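Local coordinates for protein neuraminidase (Influenza A virus, PDB 4GDI) that may remove terminal sialic acid from glycoconjugates, although its putative active site has diverged from that of other influenza neuraminidases, at residues 10-15 with 333-338; 19-24 with 308-313; 276-281 with 291-296; 339-344 with 357-362. All blocks are in the same frame, centred on the assembly; numbering follows the deposited sequence.

Contact 1. Residues 10-15 with 333-338. With NO3 (nitrate ion), chain V.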
loop_
_atom_site.group_PDB
_atom_site.type_symbol
_atom_site.label_atom_id
_atom_site.label_comp_id
_atom_site.label_asym_id
_atom_site.label_seq_id
_atom_site.Cartn_x
_atom_site.Cartn_y
_atom_site.Cartn_z
ATOM N N ARG A 10 12.197 6.674 25.949
ATOM C CA ARG A 10 11.806 7.520 27.064
ATOM C C ARG A 10 11.810 8.952 26.576
ATOM O O ARG A 10 12.503 9.280 25.616
ATOM C CB ARG A 10 12.745 7.345 28.258
ATOM C CG ARG A 10 14.127 7.914 28.052
ATOM C CD ARG A 10 15.149 7.152 28.880
ATOM N NE ARG A 10 15.251 5.758 28.438
ATOM C CZ ARG A 10 16.339 5.189 27.921
ATOM N NH1 ARG A 10 17.473 5.869 27.778
ATOM N NH2 ARG A 10 16.291 3.914 27.553
ATOM N N ALA A 11 11.038 9.802 27.240
ATOM C CA ALA A 11 10.938 11.203 26.865
ATOM C C ALA A 11 12.303 11.882 26.914
ATOM O O ALA A 11 13.174 11.477 27.667
ATOM C CB ALA A 11 9.985 11.913 27.790
ATOM N N LYS A 12 12.477 12.924 26.117
ATOM C CA LYS A 12 13.694 13.713 26.189
ATOM C C LYS A 12 13.674 14.409 27.540
ATOM O O LYS A 12 12.628 14.480 28.176
ATOM C CB LYS A 12 13.774 14.707 25.031
ATOM C CG LYS A 12 13.472 14.051 23.694
ATOM C CD LYS A 12 14.268 14.634 22.546
ATOM C CE LYS A 12 14.077 13.778 21.291
ATOM N NZ LYS A 12 15.238 13.838 20.388
ATOM N N SER A 13 14.820 14.930 27.964
ATOM C CA SER A 13 15.042 15.279 29.368
ATOM C C SER A 13 14.217 16.461 29.865
ATOM O O SER A 13 13.964 16.588 31.054
ATOM C CB SER A 13 16.537 15.536 29.623
ATOM O OG SER A 13 17.017 16.614 28.833
ATOM N N GLN A 14 13.803 17.339 28.968
ATOM C CA GLN A 14 12.958 18.447 29.374
ATOM C C GLN A 14 11.907 18.684 28.304
ATOM O O GLN A 14 12.142 18.418 27.135
ATOM C CB GLN A 14 13.788 19.718 29.570
ATOM C CG GLN A 14 14.860 19.611 30.656
ATOM C CD GLN A 14 14.271 19.436 32.053
ATOM O OE1 GLN A 14 13.144 19.859 32.323
ATOM N NE2 GLN A 14 15.033 18.803 32.945
ATOM N N MET A 15 10.753 19.183 28.716
ATOM C CA MET A 15 9.708 19.540 27.774
ATOM C C MET A 15 10.082 20.818 27.054
ATOM O O MET A 15 10.647 21.722 27.655
ATOM C CB MET A 15 8.392 19.752 28.504
ATOM C CG MET A 15 7.236 20.066 27.541
ATOM S SD MET A 15 5.607 20.041 28.322
ATOM C CE MET A 15 5.439 18.266 28.596
ATOM N N GLY A 333 15.853 19.008 20.632
ATOM C CA GLY A 333 16.573 18.488 21.780
ATOM C C GLY A 333 15.666 18.334 22.987
ATOM O O GLY A 333 16.032 17.677 23.960
ATOM N N CYS A 334 14.479 18.935 22.920
ATOM C CA CYS A 334 13.521 18.880 24.015
ATOM C C CYS A 334 12.313 18.042 23.598
ATOM O O CYS A 334 12.135 17.729 22.416
ATOM C CB CYS A 334 13.096 20.297 24.423
ATOM S SG CYS A 334 12.480 21.316 23.053
ATOM N N GLN A 335 11.494 17.669 24.574
ATOM C CA GLN A 335 10.372 16.777 24.324
ATOM C C GLN A 335 9.144 17.585 23.881
ATOM O O GLN A 335 8.678 18.487 24.586
ATOM C CB GLN A 335 10.076 15.944 25.570
ATOM C CG GLN A 335 8.869 15.046 25.451
ATOM C CD GLN A 335 9.040 14.014 24.384
ATOM O OE1 GLN A 335 9.997 13.240 24.405
ATOM N NE2 GLN A 335 8.114 13.987 23.428
ATOM N N ARG A 336 8.619 17.271 22.711
ATOM C CA ARG A 336 7.439 17.981 22.224
ATOM C C ARG A 336 6.159 17.407 22.830
ATOM O O ARG A 336 6.102 16.239 23.234
ATOM C CB ARG A 336 7.365 17.933 20.692
ATOM C CG ARG A 336 8.408 18.801 19.982
ATOM C CD ARG A 336 8.017 19.056 18.528
ATOM N NE ARG A 336 7.924 17.816 17.746
ATOM C CZ ARG A 336 7.053 17.606 16.769
ATOM N NH1 ARG A 336 6.174 18.554 16.431
ATOM N NH2 ARG A 336 7.053 16.449 16.124
ATOM N N ILE A 337 5.118 18.233 22.850
ATOM C CA ILE A 337 3.806 17.807 23.338
ATOM C C ILE A 337 2.759 18.220 22.310
ATOM O O ILE A 337 2.831 19.314 21.724
ATOM C CB ILE A 337 3.481 18.406 24.742
ATOM C CG1 ILE A 337 2.149 17.870 25.276
ATOM C CG2 ILE A 337 3.454 19.919 24.711
ATOM C CD1 ILE A 337 2.134 16.368 25.478
ATOM N N CYS A 338 1.806 17.331 22.059
ATOM C CA CYS A 338 0.769 17.608 21.073
ATOM C C CYS A 338 -0.570 17.216 21.664
ATOM O O CYS A 338 -0.634 16.548 22.697
ATOM C CB CYS A 338 1.012 16.800 19.787
ATOM S SG CYS A 338 2.618 17.012 18.968
HETATM N N NO3 V . 4.638 17.017 13.522
HETATM O O1 NO3 V . 4.347 16.808 14.872
HETATM O O2 NO3 V . 3.639 16.917 12.540
HETATM O O3 NO3 V . 5.927 17.344 13.128
HETATM O O HOH W 1 15.683 18.063 26.592
#

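Contact 2. Residues 19-24 with 308-313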
loop_
_atom_site.group_PDB
_atom_site.type_symbol
_atom_site.label_atom_id
_atom_site.label_comp_id
_atom_site.label_asym_id
_atom_site.label_seq_id
_atom_site.Cartn_x
_atom_site.Cartn_y
_atom_site.Cartn_z
ATOM N N LYS A 19 4.828 28.206 23.567
ATOM C CA LYS A 19 4.325 29.576 23.466
ATOM C C LYS A 19 3.268 29.678 22.382
ATOM O O LYS A 19 2.707 30.741 22.147
ATOM C CB LYS A 19 5.468 30.540 23.163
ATOM C CG LYS A 19 6.569 30.508 24.209
ATOM C CD LYS A 19 7.656 31.540 23.943
ATOM C CE LYS A 19 8.986 31.091 24.541
ATOM N NZ LYS A 19 9.922 32.219 24.793
ATOM N N GLY A 20 2.993 28.564 21.719
ATOM C CA GLY A 20 1.952 28.537 20.713
ATOM C C GLY A 20 1.539 27.124 20.359
ATOM O O GLY A 20 2.159 26.162 20.805
ATOM N N TRP A 21 0.490 27.004 19.554
ATOM C CA TRP A 21 0.021 25.701 19.099
ATOM C C TRP A 21 -0.314 25.793 17.627
ATOM O O TRP A 21 -1.048 26.682 17.208
ATOM C CB TRP A 21 -1.229 25.300 19.871
ATOM C CG TRP A 21 -1.037 25.252 21.366
ATOM C CD1 TRP A 21 -1.256 26.263 22.253
ATOM C CD2 TRP A 21 -0.608 24.129 22.136
ATOM N NE1 TRP A 21 -0.997 25.835 23.530
ATOM C CE2 TRP A 21 -0.588 24.531 23.483
ATOM C CE3 TRP A 21 -0.234 22.824 21.818
ATOM C CZ2 TRP A 21 -0.208 23.671 24.509
ATOM C CZ3 TRP A 21 0.138 21.977 22.840
ATOM C CH2 TRP A 21 0.153 22.405 24.163
ATOM N N VAL A 22 0.208 24.866 16.841
ATOM C CA VAL A 22 -0.051 24.869 15.415
ATOM C C VAL A 22 -0.631 23.536 14.964
ATOM O O VAL A 22 -0.260 22.481 15.486
ATOM C CB VAL A 22 1.225 25.193 14.608
ATOM C CG1 VAL A 22 1.714 26.593 14.946
ATOM C CG2 VAL A 22 2.308 24.169 14.872
ATOM N N PRO A 23 -1.555 23.577 13.987
ATOM C CA PRO A 23 -2.144 22.329 13.502
ATOM C C PRO A 23 -1.166 21.556 12.620
ATOM O O PRO A 23 -0.607 22.119 11.672
ATOM C CB PRO A 23 -3.347 22.809 12.674
ATOM C CG PRO A 23 -2.949 24.172 12.204
ATOM C CD PRO A 23 -2.113 24.757 13.311
ATOM N N THR A 24 -0.958 20.283 12.918
ATOM C CA THR A 24 -0.097 19.474 12.077
ATOM C C THR A 24 -0.962 18.624 11.152
ATOM O O THR A 24 -0.485 18.118 10.149
ATOM C CB THR A 24 0.834 18.585 12.900
ATOM O OG1 THR A 24 0.058 17.804 13.814
ATOM C CG2 THR A 24 1.827 19.426 13.675
ATOM N N LEU A 308 -0.922 34.305 27.699
ATOM C CA LEU A 308 -1.245 33.978 26.312
ATOM C C LEU A 308 -2.620 33.327 26.220
ATOM O O LEU A 308 -2.997 32.505 27.057
ATOM C CB LEU A 308 -0.197 33.041 25.729
ATOM C CG LEU A 308 1.197 33.623 25.514
ATOM C CD1 LEU A 308 2.178 32.512 25.188
ATOM C CD2 LEU A 308 1.167 34.654 24.405
ATOM N N SER A 309 -3.369 33.700 25.197
ATOM C CA SER A 309 -4.665 33.097 24.962
ATOM C C SER A 309 -4.896 32.940 23.461
ATOM O O SER A 309 -4.658 33.860 22.680
ATOM C CB SER A 309 -5.762 33.941 25.593
ATOM O OG SER A 309 -7.027 33.362 25.352
ATOM N N TYR A 310 -5.349 31.762 23.060
ATOM C CA TYR A 310 -5.494 31.448 21.649
ATOM C C TYR A 310 -6.837 30.799 21.375
ATOM O O TYR A 310 -7.126 29.712 21.869
ATOM C CB TYR A 310 -4.419 30.471 21.202
ATOM C CG TYR A 310 -3.023 31.005 21.126
ATOM C CD1 TYR A 310 -2.656 31.908 20.141
ATOM C CD2 TYR A 310 -2.046 30.566 22.019
ATOM C CE1 TYR A 310 -1.358 32.378 20.057
ATOM C CE2 TYR A 310 -0.748 31.030 21.943
ATOM C CZ TYR A 310 -0.409 31.935 20.962
ATOM O OH TYR A 310 0.885 32.394 20.892
ATOM N N GLU A 311 -7.643 31.455 20.557
ATOM C CA GLU A 311 -8.922 30.918 20.181
ATOM C C GLU A 311 -8.676 30.160 18.897
ATOM O O GLU A 311 -8.735 30.731 17.812
ATOM C CB GLU A 311 -9.920 32.060 19.986
ATOM C CG GLU A 311 -11.337 31.612 19.711
ATOM C CD GLU A 311 -12.326 32.766 19.804
ATOM O OE1 GLU A 311 -12.173 33.613 20.712
ATOM O OE2 GLU A 311 -13.249 32.832 18.966
ATOM N N LEU A 312 -8.361 28.875 19.026
ATOM C CA LEU A 312 -7.996 28.061 17.868
ATOM C C LEU A 312 -9.189 27.849 16.937
ATOM O O LEU A 312 -9.045 27.856 15.709
ATOM C CB LEU A 312 -7.445 26.712 18.322
ATOM C CG LEU A 312 -6.124 26.768 19.094
ATOM C CD1 LEU A 312 -5.671 25.334 19.458
ATOM C CD2 LEU A 312 -5.053 27.501 18.286
ATOM N N PHE A 313 -10.361 27.654 17.532
ATOM C CA PHE A 313 -11.612 27.607 16.780
ATOM C C PHE A 313 -12.623 28.504 17.495
ATOM O O PHE A 313 -12.583 28.620 18.720
ATOM C CB PHE A 313 -12.153 26.176 16.722
ATOM C CG PHE A 313 -11.294 25.226 15.931
ATOM C CD1 PHE A 313 -11.402 25.152 14.549
ATOM C CD2 PHE A 313 -10.385 24.396 16.572
ATOM C CE1 PHE A 313 -10.606 24.269 13.821
ATOM C CE2 PHE A 313 -9.591 23.515 15.851
ATOM C CZ PHE A 313 -9.701 23.450 14.476
#

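Contact 3. Residues 276-281 with 291-296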
loop_
_atom_site.group_PDB
_atom_site.type_symbol
_atom_site.label_atom_id
_atom_site.label_comp_id
_atom_site.label_asym_id
_atom_site.label_seq_id
_atom_site.Cartn_x
_atom_site.Cartn_y
_atom_site.Cartn_z
ATOM N N PRO A 276 4.817 27.265 32.676
ATOM C CA PRO A 276 3.380 27.556 32.675
ATOM C C PRO A 276 2.511 26.344 32.390
ATOM O O PRO A 276 2.961 25.393 31.745
ATOM C CB PRO A 276 3.229 28.534 31.505
ATOM C CG PRO A 276 4.576 29.142 31.340
ATOM C CD PRO A 276 5.521 28.025 31.631
ATOM N N ALA A 277 1.270 26.401 32.863
ATOM C CA ALA A 277 0.265 25.417 32.512
ATOM C C ALA A 277 -0.523 25.919 31.315
ATOM O O ALA A 277 -0.516 27.112 31.019
ATOM C CB ALA A 277 -0.671 25.189 33.680
ATOM N N TRP A 278 -1.211 25.007 30.636
ATOM C CA TRP A 278 -2.187 25.394 29.621
ATOM C C TRP A 278 -3.492 24.683 29.878
ATOM O O TRP A 278 -3.501 23.469 30.120
ATOM C CB TRP A 278 -1.702 25.033 28.226
ATOM C CG TRP A 278 -0.588 25.885 27.730
ATOM C CD1 TRP A 278 0.731 25.764 28.030
ATOM C CD2 TRP A 278 -0.696 26.983 26.822
ATOM N NE1 TRP A 278 1.457 26.711 27.356
ATOM C CE2 TRP A 278 0.602 27.473 26.606
ATOM C CE3 TRP A 278 -1.766 27.596 26.164
ATOM C CZ2 TRP A 278 0.858 28.557 25.776
ATOM C CZ3 TRP A 278 -1.509 28.672 25.337
ATOM C CH2 TRP A 278 -0.209 29.138 25.148
ATOM N N THR A 279 -4.586 25.444 29.844
ATOM C CA THR A 279 -5.925 24.886 29.915
ATOM C C THR A 279 -6.516 24.880 28.532
ATOM O O THR A 279 -6.052 25.611 27.656
ATOM C CB THR A 279 -6.836 25.706 30.840
ATOM O OG1 THR A 279 -6.781 27.080 30.460
ATOM C CG2 THR A 279 -6.385 25.567 32.299
ATOM N N SER A 280 -7.556 24.075 28.340
ATOM C CA SER A 280 -8.237 24.026 27.058
ATOM C C SER A 280 -9.736 23.797 27.259
ATOM O O SER A 280 -10.149 23.042 28.134
ATOM C CB SER A 280 -7.606 22.943 26.169
ATOM O OG SER A 280 -7.679 21.682 26.790
ATOM N N LYS A 281 -10.552 24.479 26.459
ATOM C CA LYS A 281 -12.000 24.393 26.613
ATOM C C LYS A 281 -12.762 24.956 25.406
ATOM O O LYS A 281 -12.205 25.671 24.556
ATOM C CB LYS A 281 -12.422 25.132 27.882
ATOM C CG LYS A 281 -12.110 26.638 27.845
ATOM C CD LYS A 281 -12.548 27.352 29.134
ATOM C CE LYS A 281 -12.495 28.881 28.974
ATOM N NZ LYS A 281 -13.082 29.597 30.153
ATOM N N PHE A 291 -12.658 26.239 20.399
ATOM C CA PHE A 291 -11.663 25.657 21.298
ATOM C C PHE A 291 -10.632 26.716 21.631
ATOM O O PHE A 291 -10.074 27.379 20.742
ATOM C CB PHE A 291 -10.994 24.441 20.656
ATOM C CG PHE A 291 -10.484 23.420 21.639
ATOM C CD1 PHE A 291 -11.355 22.699 22.435
ATOM C CD2 PHE A 291 -9.135 23.139 21.724
ATOM C CE1 PHE A 291 -10.888 21.744 23.319
ATOM C CE2 PHE A 291 -8.663 22.173 22.610
ATOM C CZ PHE A 291 -9.539 21.480 23.403
ATOM N N VAL A 292 -10.369 26.865 22.923
ATOM C CA VAL A 292 -9.509 27.932 23.410
ATOM C C VAL A 292 -8.394 27.397 24.323
ATOM O O VAL A 292 -8.649 26.655 25.277
ATOM C CB VAL A 292 -10.356 28.975 24.167
ATOM C CG1 VAL A 292 -9.471 30.043 24.793
ATOM C CG2 VAL A 292 -11.364 29.602 23.224
ATOM N N LEU A 293 -7.165 27.784 24.011
ATOM C CA LEU A 293 -5.992 27.395 24.784
ATOM C C LEU A 293 -5.526 28.609 25.591
ATOM O O LEU A 293 -5.294 29.675 25.029
ATOM C CB LEU A 293 -4.881 26.928 23.845
ATOM C CG LEU A 293 -4.843 25.425 23.530
ATOM C CD1 LEU A 293 -4.252 24.647 24.696
ATOM C CD2 LEU A 293 -6.229 24.917 23.220
ATOM N N GLU A 294 -5.408 28.457 26.905
ATOM C CA GLU A 294 -4.959 29.563 27.754
ATOM C C GLU A 294 -3.756 29.173 28.596
ATOM O O GLU A 294 -3.715 28.099 29.203
ATOM C CB GLU A 294 -6.102 30.043 28.638
ATOM C CG GLU A 294 -7.248 30.664 27.828
ATOM C CD GLU A 294 -8.426 31.083 28.688
ATOM O OE1 GLU A 294 -9.095 30.194 29.254
ATOM O OE2 GLU A 294 -8.687 32.301 28.788
ATOM N N GLN A 295 -2.766 30.055 28.613
ATOM C CA GLN A 295 -1.550 29.838 29.375
ATOM C C GLN A 295 -1.628 30.485 30.760
ATOM O O GLN A 295 -2.020 31.648 30.892
ATOM C CB GLN A 295 -0.374 30.437 28.619
ATOM C CG GLN A 295 0.977 30.108 29.238
ATOM C CD GLN A 295 2.081 31.007 28.706
ATOM O OE1 GLN A 295 1.916 32.217 28.643
ATOM N NE2 GLN A 295 3.200 30.418 28.317
ATOM N N ILE A 296 -1.240 29.717 31.775
ATOM C CA ILE A 296 -1.219 30.157 33.163
ATOM C C ILE A 296 0.196 29.983 33.692
ATOM O O ILE A 296 0.566 28.892 34.121
ATOM C CB ILE A 296 -2.167 29.322 34.048
ATOM C CG1 ILE A 296 -3.599 29.370 33.524
ATOM C CG2 ILE A 296 -2.150 29.831 35.478
ATOM C CD1 ILE A 296 -4.552 28.469 34.317
HETATM O O HOH W 2 4.312 27.941 28.272
HETATM O O HOH W 3 -8.618 27.463 28.129
HETATM O O HOH W 4 -7.954 29.089 32.008
#

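Contact 4. Residues 339-344 with 357-362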
loop_
_atom_site.group_PDB
_atom_site.type_symbol
_atom_site.label_atom_id
_atom_site.label_comp_id
_atom_site.label_asym_id
_atom_site.label_seq_id
_atom_site.Cartn_x
_atom_site.Cartn_y
_atom_site.Cartn_z
ATOM N N PHE A 339 -1.655 17.632 21.022
ATOM C CA PHE A 339 -2.944 17.107 21.419
ATOM C C PHE A 339 -3.764 16.778 20.193
ATOM O O PHE A 339 -3.509 17.292 19.100
ATOM C CB PHE A 339 -3.684 18.072 22.363
ATOM C CG PHE A 339 -4.062 19.399 21.736
ATOM C CD1 PHE A 339 -5.266 19.554 21.076
ATOM C CD2 PHE A 339 -3.224 20.499 21.852
ATOM C CE1 PHE A 339 -5.616 20.776 20.513
ATOM C CE2 PHE A 339 -3.566 21.725 21.294
ATOM C CZ PHE A 339 -4.769 21.861 20.628
ATOM N N TRP A 340 -4.721 15.871 20.365
ATOM C CA TRP A 340 -5.673 15.574 19.315
ATOM C C TRP A 340 -7.017 16.172 19.741
ATOM O O TRP A 340 -7.281 16.353 20.940
ATOM C CB TRP A 340 -5.769 14.059 19.048
ATOM C CG TRP A 340 -5.964 13.195 20.299
ATOM C CD1 TRP A 340 -5.002 12.501 20.975
ATOM C CD2 TRP A 340 -7.195 12.947 20.996
ATOM N NE1 TRP A 340 -5.551 11.845 22.047
ATOM C CE2 TRP A 340 -6.900 12.102 22.081
ATOM C CE3 TRP A 340 -8.521 13.359 20.805
ATOM C CZ2 TRP A 340 -7.877 11.664 22.975
ATOM C CZ3 TRP A 340 -9.478 12.927 21.689
ATOM C CH2 TRP A 340 -9.158 12.091 22.756
ATOM N N LEU A 341 -7.863 16.463 18.759
ATOM C CA LEU A 341 -9.141 17.113 19.011
ATOM C C LEU A 341 -10.181 16.699 17.969
ATOM O O LEU A 341 -9.923 16.779 16.773
ATOM C CB LEU A 341 -8.943 18.628 18.987
ATOM C CG LEU A 341 -10.190 19.509 18.894
ATOM C CD1 LEU A 341 -10.953 19.461 20.183
ATOM C CD2 LEU A 341 -9.766 20.930 18.568
ATOM N N GLU A 342 -11.322 16.206 18.443
ATOM C CA GLU A 342 -12.449 15.857 17.577
ATOM C C GLU A 342 -13.070 17.132 17.039
ATOM O O GLU A 342 -13.413 18.049 17.807
ATOM C CB GLU A 342 -13.533 15.097 18.345
ATOM C CG GLU A 342 -13.234 13.618 18.598
ATOM C CD GLU A 342 -14.315 12.937 19.417
ATOM O OE1 GLU A 342 -15.104 13.659 20.070
ATOM O OE2 GLU A 342 -14.380 11.677 19.396
ATOM N N ILE A 343 -13.189 17.182 15.718
ATOM C CA ILE A 343 -13.928 18.224 15.021
ATOM C C ILE A 343 -15.205 17.553 14.513
ATOM O O ILE A 343 -15.143 16.529 13.828
ATOM C CB ILE A 343 -13.120 18.755 13.831
ATOM C CG1 ILE A 343 -11.791 19.361 14.304
ATOM C CG2 ILE A 343 -13.931 19.779 13.018
ATOM C CD1 ILE A 343 -11.933 20.507 15.259
ATOM N N GLU A 344 -16.367 18.091 14.864
ATOM C CA GLU A 344 -17.623 17.434 14.483
ATOM C C GLU A 344 -18.216 18.059 13.232
ATOM O O GLU A 344 -18.269 19.273 13.111
ATOM C CB GLU A 344 -18.627 17.465 15.640
ATOM C CG GLU A 344 -18.571 16.198 16.497
ATOM C CD GLU A 344 -18.453 16.471 17.983
ATOM O OE1 GLU A 344 -19.034 17.467 18.460
ATOM O OE2 GLU A 344 -17.784 15.675 18.679
ATOM N N SER A 357 -8.388 16.245 14.433
ATOM C CA SER A 357 -7.284 17.096 14.038
ATOM C C SER A 357 -6.214 16.997 15.131
ATOM O O SER A 357 -6.480 16.536 16.248
ATOM C CB SER A 357 -7.758 18.532 13.896
ATOM O OG SER A 357 -8.060 19.051 15.175
ATOM N N THR A 358 -5.006 17.427 14.816
ATOM C CA THR A 358 -3.917 17.382 15.786
ATOM C C THR A 358 -3.170 18.708 15.775
ATOM O O THR A 358 -3.052 19.340 14.728
ATOM C CB THR A 358 -2.907 16.253 15.481
ATOM O OG1 THR A 358 -2.358 16.433 14.177
ATOM C CG2 THR A 358 -3.539 14.890 15.559
ATOM N N PHE A 359 -2.677 19.106 16.950
ATOM C CA PHE A 359 -1.976 20.370 17.152
ATOM C C PHE A 359 -0.754 20.076 18.017
ATOM O O PHE A 359 -0.841 19.310 18.963
ATOM C CB PHE A 359 -2.846 21.373 17.916
ATOM C CG PHE A 359 -3.942 21.989 17.103
ATOM C CD1 PHE A 359 -5.122 21.312 16.883
ATOM C CD2 PHE A 359 -3.792 23.260 16.571
ATOM C CE1 PHE A 359 -6.134 21.891 16.142
ATOM C CE2 PHE A 359 -4.804 23.844 15.838
ATOM C CZ PHE A 359 -5.973 23.158 15.623
ATOM N N CYS A 360 0.371 20.690 17.705
ATOM C CA CYS A 360 1.574 20.511 18.517
ATOM C C CYS A 360 2.071 21.842 19.064
ATOM O O CYS A 360 1.883 22.895 18.441
ATOM C CB CYS A 360 2.667 19.833 17.699
ATOM S SG CYS A 360 2.282 18.128 17.281
ATOM N N GLY A 361 2.696 21.794 20.236
ATOM C CA GLY A 361 3.239 22.990 20.848
ATOM C C GLY A 361 4.457 23.464 20.084
ATOM O O GLY A 361 5.186 22.656 19.536
ATOM N N ILE A 362 4.657 24.778 20.016
ATOM C CA ILE A 362 5.862 25.334 19.398
ATOM C C ILE A 362 6.453 26.316 20.385
ATOM O O ILE A 362 5.742 26.857 21.214
ATOM C CB ILE A 362 5.587 26.064 18.061
ATOM C CG1 ILE A 362 4.528 27.156 18.259
ATOM C CG2 ILE A 362 5.135 25.075 16.985
ATOM C CD1 ILE A 362 4.387 28.118 17.090
#

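Contact 1. Residues 10-15 with 333-338
Two hydrogen bonds join Q335 to the N-terminal loop. Q335 N donates to Q14 O at 2.7 Å (171° at the hydrogen), and K12 N donates to Q335 OE1 at 3.0 Å, in the carbonyl plane, on a lone pair. Q335 CG is anti to the backbone N (chi1 176°), and the amide beyond it lies beside A11 and K12. At its other end, Q335 NE2 donates to R336 O at 3.0 Å and to P326 O. Water 1 links Q14 N to G333 O.

K12 crosses the Q335 side chain at about a right angle, its CG 3.6 Å from OE1. At the single bridge between M15 and Q335, M15 CG lies 3.6 Å from Q335 O, and M15 SD meets I337 CG2 at 4.2 Å. R336 points away: NE makes a salt bridge to D329 OD2, while NH1 and NH2 donate to O1 of a probably crystallisation-derived nitrate that V133 N of the second subunit also holds.

The buried Q335 amide thus has partners for oxygen and nitrogen. Neutral backbone and amide bonds cross the contact, K12 NZ adds bonds to D329 O and S332 O, and the C16–C334 disulfide ties the same loops covalently.

Contact 2. Residues 19-24 with 308-313
Y310 reaches across to the backbone of K19: its OH donates to K19 O at 2.8 Å, in the carbonyl plane, with a C=O...donor angle of 155°. The same oxygen is also approached by a methyl group, L308 CD1, at 3.6 Å. Y310 CE2 lies 3.9 Å from G20 CA, so the ring runs close beside a residue that carries no side chain.

Further along the strand the contact becomes wholly apolar. Y310 CD2 lies at the edge of the W21 indole, near its plane, 4.4 Å from W21 CD1, and L312 CD1 meets W21 CB at 4.5 Å. The touching parts run only 6° from parallel. Even so, the nearest CA atoms, those of K19 and L308, are 7.6 Å apart, and no backbone bond joins the segments: this is side-chain packing between two sheets. In the propeller, 20-25 is an edge strand of the blade that closes the ring, and 309-311 an edge strand of the blade before it.

A second shell sets these groups. The W21 ring meets both W278 and F339 edge-to-face. Y310's CB points toward 19-24, and CG is anti to the carbonyl carbon, beside the backbone N (chi1 -71°). K19 and G20 form a classic beta bulge opposite I362, as L312 and F313 do opposite F291.

One hydrogen bond thus crosses otherwise apolar packing: the phenol hydroxyl, which also has a weak bond with V366 O, satisfies K19 O at the start of strand 20-25.

Contact 3. Residues 276-281 with 291-296
The W278 indole and the Q295 side chain cross obliquely, ring and amide planes 43° apart. Q295 CB stands over the face of the six-membered ring, 3.5 Å from its centroid and 8° off the normal, which meets the geometry of a CH-pi contact. Q295 CG is anti to the backbone N (chi1 -172°), and it touches W278 CE2 at 3.7 Å. P276 lies side by side with Q295, pointing the same way, with P276 CG 3.6 Å from Q295 NE2. Water 2 accepts from both W278 NE1 and Q295 NE2, at 2.7 Å from the latter; Q295 OE1 bonds to S307. On the same face as W278, S280 CB meets F291 CZ at 3.7 Å.

On the face of T279, E294 and K281, waters 3 and 4 join T279 OG1 to E294 OE1. K281 NZ stays 4.1 Å from E294 OE1, beyond a salt bridge.

Six backbone bonds, from A277–I296 to K281–V292, fix the antiparallel register, as in I296 N to A277 O at 2.8 Å. The hairpin forms two strands of a three-stranded sheet: 309-311 flanks 289-296, and F291 packs on F339 and L341 of strand 338-346 in the adjoining sheet.

Contact 4. Residues 339-344 with 357-362
F339 and L341 pair with F359 and S357 as the hydrogen-bonded positions of an antiparallel hairpin, the two inner strands of the four-stranded blade that also takes in the N-terminal strand 20-25. Both positions have the full reciprocal pair of backbone bonds, for example F339 N to F359 O at 2.8 Å and S357 N to L341 O, also 2.8 Å. The axes run at 149° and approach to 4.7 Å, which is the separation of adjacent twisted strands.

On one face, F339 CG stands between the backbone N and the carbonyl carbon (chi1 65°). F359 CB lies over the face of the F339 ring, 3.7 Å from the centroid. The packing is tight, with F339 CZ 3.4 Å from F359 CB. The two rings lie only 9° from parallel but are slid until they barely overlap, with centroids 5.2 Å apart; the CH-pi contact of the CB methylene carries more of the contact than ring overlap does. Farther along this face S357 OG gives a weak bond to L341 O at 3.3 Å and touches I343 CG1. The other face carries W340 CB against T358 CG2 at 4.2 Å.

L341 O therefore receives both the N-H and, weakly, the hydroxyl of S357. T358 OG1 bonds instead to T24 OG1 in the neighbouring strand, and the C338–C360 disulfide adds a covalent tie beside this buried, largely apolar pairing.

The four contacts meet where the closing blade adjoins its neighbour. Contact 4 is the inner hairpin of the closing blade, and contact 1 leads into it: C338 SG and C360 SG are bonded at 2.1 Å, and I337 O lies 2.9 Å from G361 N. Contact 2 takes 19-24 from the same sheet, where K19 N is 2.9 Å from I362 O, and 308-313 from the sheet of contact 3, where Y310 N is 2.9 Å from L293 O. Contacts 1, 2 and 4 lie away from the annotated sites, though the K19 side chain is about 10 Å from the calcium ion; that of K281 is about 12 Å from it and about 8 Å from its ligand D245.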